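Local coordinates for putative esterase Rv1847/MT1895 (PDB 3S4K), which probably acts as a hotdog-fold thioesterase of the PaaI family that hydrolyses acyl-CoA thioesters such as 1,4-dihydroxy-2-naphthoyl-CoA, at residues A[25-39]-A[61-74]. Residues are numbered along the deposited sequence; the frame is centred on the assembly and turned at random.
Sequences LGLQFTELGPDGARA and AMIESIASMAAFAW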
# COMPACT_ATOMS: atom_id res chain seq x y z
N LEU A 25 -4.31 10.14 -5.89
CA LEU A 25 -2.96 10.28 -5.40
C LEU A 25 -2.24 11.48 -6.00
O LEU A 25 -1.29 11.96 -5.41
CB LEU A 25 -2.13 9.04 -5.70
CG LEU A 25 -2.56 7.72 -5.07
CD1 LEU A 25 -1.72 6.53 -5.59
CD2 LEU A 25 -2.48 7.80 -3.56
N GLY A 26 -2.67 11.93 -7.18
CA GLY A 26 -1.92 12.93 -7.95
C GLY A 26 -0.74 12.33 -8.71
O GLY A 26 0.21 13.03 -9.06
N LEU A 27 -0.82 11.03 -8.99
CA LEU A 27 0.28 10.30 -9.62
C LEU A 27 0.26 10.55 -11.12
O LEU A 27 -0.75 10.30 -11.79
CB LEU A 27 0.17 8.79 -9.34
CG LEU A 27 1.37 7.93 -9.73
CD1 LEU A 27 2.65 8.34 -9.01
CD2 LEU A 27 1.08 6.43 -9.51
N GLN A 28 1.39 11.02 -11.66
CA GLN A 28 1.53 11.34 -13.09
C GLN A 28 2.72 10.57 -13.66
O GLN A 28 3.83 10.69 -13.14
CB GLN A 28 1.74 12.84 -13.25
CG GLN A 28 0.49 13.64 -12.96
CD GLN A 28 0.67 15.14 -13.16
OE1 GLN A 28 1.78 15.63 -13.42
NE2 GLN A 28 -0.43 15.88 -13.06
N PHE A 29 2.49 9.77 -14.70
CA PHE A 29 3.59 8.97 -15.30
C PHE A 29 4.38 9.81 -16.27
O PHE A 29 3.79 10.62 -17.02
CB PHE A 29 3.10 7.74 -16.05
CG PHE A 29 2.75 6.60 -15.17
CD1 PHE A 29 1.61 6.66 -14.38
CD2 PHE A 29 3.56 5.47 -15.11
CE1 PHE A 29 1.28 5.61 -13.56
CE2 PHE A 29 3.24 4.43 -14.30
CZ PHE A 29 2.09 4.50 -13.51
N THR A 30 5.69 9.61 -16.24
CA THR A 30 6.62 10.28 -17.16
C THR A 30 7.24 9.33 -18.19
O THR A 30 7.65 9.78 -19.27
CB THR A 30 7.76 10.98 -16.40
OG1 THR A 30 8.45 10.06 -15.52
CG2 THR A 30 7.21 12.12 -15.61
N GLU A 31 7.37 8.05 -17.83
CA GLU A 31 7.89 7.02 -18.75
C GLU A 31 7.12 5.74 -18.57
O GLU A 31 6.76 5.35 -17.44
CB GLU A 31 9.36 6.67 -18.52
CG GLU A 31 10.29 7.84 -18.32
CD GLU A 31 11.76 7.43 -18.18
OE1 GLU A 31 12.07 6.22 -18.19
OE2 GLU A 31 12.60 8.35 -18.05
N LEU A 32 6.87 5.06 -19.68
CA LEU A 32 6.20 3.77 -19.66
C LEU A 32 6.62 2.94 -20.88
O LEU A 32 6.43 3.37 -22.03
CB LEU A 32 4.68 3.98 -19.59
CG LEU A 32 3.83 2.70 -19.64
CD1 LEU A 32 4.24 1.74 -18.53
CD2 LEU A 32 2.37 3.09 -19.54
N GLY A 33 7.20 1.77 -20.63
CA GLY A 33 7.57 0.85 -21.68
C GLY A 33 7.84 -0.54 -21.15
O GLY A 33 7.71 -0.79 -19.95
N PRO A 34 8.27 -1.45 -22.03
CA PRO A 34 8.52 -2.84 -21.63
C PRO A 34 9.59 -3.03 -20.56
O PRO A 34 9.56 -4.03 -19.84
CB PRO A 34 8.97 -3.52 -22.92
CG PRO A 34 8.75 -2.58 -24.00
CD PRO A 34 8.35 -1.25 -23.48
N ASP A 35 10.54 -2.10 -20.46
CA ASP A 35 11.62 -2.29 -19.49
C ASP A 35 11.42 -1.53 -18.20
O ASP A 35 12.25 -1.64 -17.29
CB ASP A 35 12.97 -1.93 -20.09
CG ASP A 35 13.40 -2.93 -21.15
OD1 ASP A 35 12.96 -4.10 -21.12
OD2 ASP A 35 14.15 -2.52 -22.04
N GLY A 36 10.32 -0.78 -18.11
CA GLY A 36 9.99 -0.07 -16.90
C GLY A 36 9.04 1.10 -17.05
O GLY A 36 8.52 1.37 -18.12
N ALA A 37 8.81 1.76 -15.92
CA ALA A 37 7.99 2.94 -15.82
C ALA A 37 8.47 3.86 -14.71
O ALA A 37 9.17 3.44 -13.76
CB ALA A 37 6.52 2.56 -15.59
N ARG A 38 8.11 5.12 -14.86
CA ARG A 38 8.43 6.16 -13.89
C ARG A 38 7.22 7.08 -13.71
O ARG A 38 6.55 7.45 -14.67
CB ARG A 38 9.68 6.96 -14.30
CG ARG A 38 10.96 6.08 -14.49
CD ARG A 38 12.17 6.89 -14.85
NE ARG A 38 13.16 5.99 -15.46
CZ ARG A 38 14.40 5.76 -15.03
NH1 ARG A 38 14.95 6.43 -14.01
NH2 ARG A 38 15.13 4.86 -15.69
N ALA A 39 6.96 7.45 -12.46
CA ALA A 39 5.88 8.37 -12.16
C ALA A 39 6.17 9.13 -10.90
O ALA A 39 7.09 8.79 -10.14
CB ALA A 39 4.53 7.62 -12.02
N ALA A 61 0.88 2.33 -2.64
CA ALA A 61 0.02 2.50 -3.79
C ALA A 61 0.78 2.94 -5.03
O ALA A 61 0.55 2.45 -6.15
CB ALA A 61 -1.10 3.52 -3.45
N MET A 62 1.69 3.87 -4.83
CA MET A 62 2.60 4.35 -5.89
C MET A 62 3.37 3.19 -6.49
O MET A 62 3.45 3.01 -7.72
CB MET A 62 3.63 5.33 -5.32
CG MET A 62 3.24 6.78 -5.29
SD MET A 62 4.73 7.78 -5.00
CE MET A 62 5.55 7.77 -6.59
N ILE A 63 3.95 2.39 -5.61
CA ILE A 63 4.74 1.23 -5.98
C ILE A 63 3.85 0.26 -6.76
O ILE A 63 4.24 -0.23 -7.81
CB ILE A 63 5.40 0.61 -4.72
CG1 ILE A 63 6.57 1.48 -4.29
CG2 ILE A 63 5.81 -0.90 -4.91
CD1 ILE A 63 6.96 1.34 -2.84
N GLU A 64 2.63 0.05 -6.29
CA GLU A 64 1.70 -0.86 -6.98
C GLU A 64 1.38 -0.40 -8.40
O GLU A 64 1.43 -1.20 -9.36
CB GLU A 64 0.43 -1.01 -6.13
CG GLU A 64 -0.59 -2.01 -6.68
CD GLU A 64 -0.20 -3.46 -6.48
OE1 GLU A 64 0.79 -3.73 -5.77
OE2 GLU A 64 -0.92 -4.33 -7.03
N SER A 65 1.07 0.89 -8.54
CA SER A 65 0.72 1.48 -9.83
C SER A 65 1.86 1.41 -10.84
O SER A 65 1.69 1.00 -11.98
CB SER A 65 0.31 2.94 -9.66
OG SER A 65 -1.02 3.05 -9.18
N ILE A 66 3.03 1.85 -10.42
CA ILE A 66 4.16 1.95 -11.37
C ILE A 66 4.56 0.56 -11.85
O ILE A 66 4.75 0.32 -13.04
CB ILE A 66 5.36 2.74 -10.75
CG1 ILE A 66 4.91 4.15 -10.37
CG2 ILE A 66 6.52 2.85 -11.79
CD1 ILE A 66 5.94 5.00 -9.57
N ALA A 67 4.65 -0.39 -10.91
CA ALA A 67 4.94 -1.79 -11.23
C ALA A 67 3.89 -2.43 -12.15
O ALA A 67 4.24 -3.12 -13.12
CB ALA A 67 5.07 -2.60 -9.94
N SER A 68 2.61 -2.25 -11.83
CA SER A 68 1.56 -2.86 -12.63
C SER A 68 1.55 -2.32 -14.05
O SER A 68 1.33 -3.08 -14.98
CB SER A 68 0.18 -2.71 -11.99
OG SER A 68 0.19 -3.11 -10.64
N MET A 69 1.81 -1.01 -14.23
CA MET A 69 1.78 -0.44 -15.58
C MET A 69 2.99 -0.93 -16.40
O MET A 69 2.85 -1.29 -17.58
CB MET A 69 1.71 1.09 -15.54
CG MET A 69 0.41 1.62 -14.93
SD MET A 69 -1.09 1.14 -15.83
CE MET A 69 -0.59 1.68 -17.42
N ALA A 70 4.16 -1.01 -15.76
CA ALA A 70 5.35 -1.58 -16.40
C ALA A 70 5.05 -3.03 -16.83
O ALA A 70 5.38 -3.47 -17.95
CB ALA A 70 6.57 -1.54 -15.46
N ALA A 71 4.42 -3.77 -15.93
CA ALA A 71 4.13 -5.19 -16.17
C ALA A 71 3.17 -5.37 -17.34
O ALA A 71 3.36 -6.24 -18.19
CB ALA A 71 3.60 -5.85 -14.90
N PHE A 72 2.15 -4.53 -17.40
CA PHE A 72 1.21 -4.58 -18.50
C PHE A 72 1.90 -4.22 -19.82
O PHE A 72 1.69 -4.87 -20.84
CB PHE A 72 0.07 -3.63 -18.24
CG PHE A 72 -0.99 -3.69 -19.28
CD1 PHE A 72 -2.06 -4.56 -19.15
CD2 PHE A 72 -0.93 -2.86 -20.40
CE1 PHE A 72 -3.07 -4.61 -20.11
CE2 PHE A 72 -1.93 -2.90 -21.37
CZ PHE A 72 -2.99 -3.78 -21.23
N ALA A 73 2.75 -3.20 -19.79
CA ALA A 73 3.49 -2.81 -20.98
C ALA A 73 4.38 -3.93 -21.49
O ALA A 73 4.44 -4.17 -22.68
CB ALA A 73 4.31 -1.53 -20.73
N TRP A 74 5.10 -4.61 -20.60
CA TRP A 74 5.96 -5.69 -21.04
C TRP A 74 5.12 -6.84 -21.61
O TRP A 74 5.43 -7.37 -22.68
CB TRP A 74 6.85 -6.19 -19.90
CG TRP A 74 7.72 -7.31 -20.32
CD1 TRP A 74 8.91 -7.21 -20.99
CD2 TRP A 74 7.46 -8.71 -20.16
NE1 TRP A 74 9.43 -8.48 -21.22
CE2 TRP A 74 8.56 -9.41 -20.72
CE3 TRP A 74 6.42 -9.44 -19.57
CZ2 TRP A 74 8.62 -10.79 -20.73
CZ3 TRP A 74 6.50 -10.84 -19.57
CH2 TRP A 74 7.59 -11.49 -20.15
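The CZ end of the Phe29 ring meets the helix, crossing the Met69 side chain obliquely with CZ 3.6 Å from Met69 CG. With CG anti to the carbonyl carbon (chi1 -79°), CZ and CE2 rest against Ser65, Ile66 and Met69; Ser65 O sits at the ring edge near its plane, while Ala39 CB lies over the centre of one face, 3.7 Å above the plane. Ile66 in turn divides its branches between two alanines of strand 36-43: CG2 packs on Ala37, 3.8 Å from its CB, and CD1 meets Ala39 CB at 3.9 Å. Here is a worked example of the hotdog fold, in which an antiparallel sheet wraps round a long central helix: the hairpin of strands 28-33 and 36-43 lies along helix 56-75, and residues 36-39 run roughly antiparallel to residues 61-74, their axes at 145°. With Gly36, Ala37 and Ala70 at the interface, these axes approach to 6.9 Å, and Ala70 CB rests on the backbone of Gly36. Leu32 reaches the same helix by placing CG anti to its N (chi1 177°), which brings CD1 to 3.5 Å from Met69 O and close to Ala73. Near the hairpin turn, Pro34 O lies at the edge of the Trp74 indole, near its plane and 3.4 Å from CD1. At the other end Leu27 splits its methyls, CD1 against Met62 CE and CD2 against CB of Ser65; the Ser65 hydroxyl is hydrogen-bonded to Asp22 and to His55 of the second subunit.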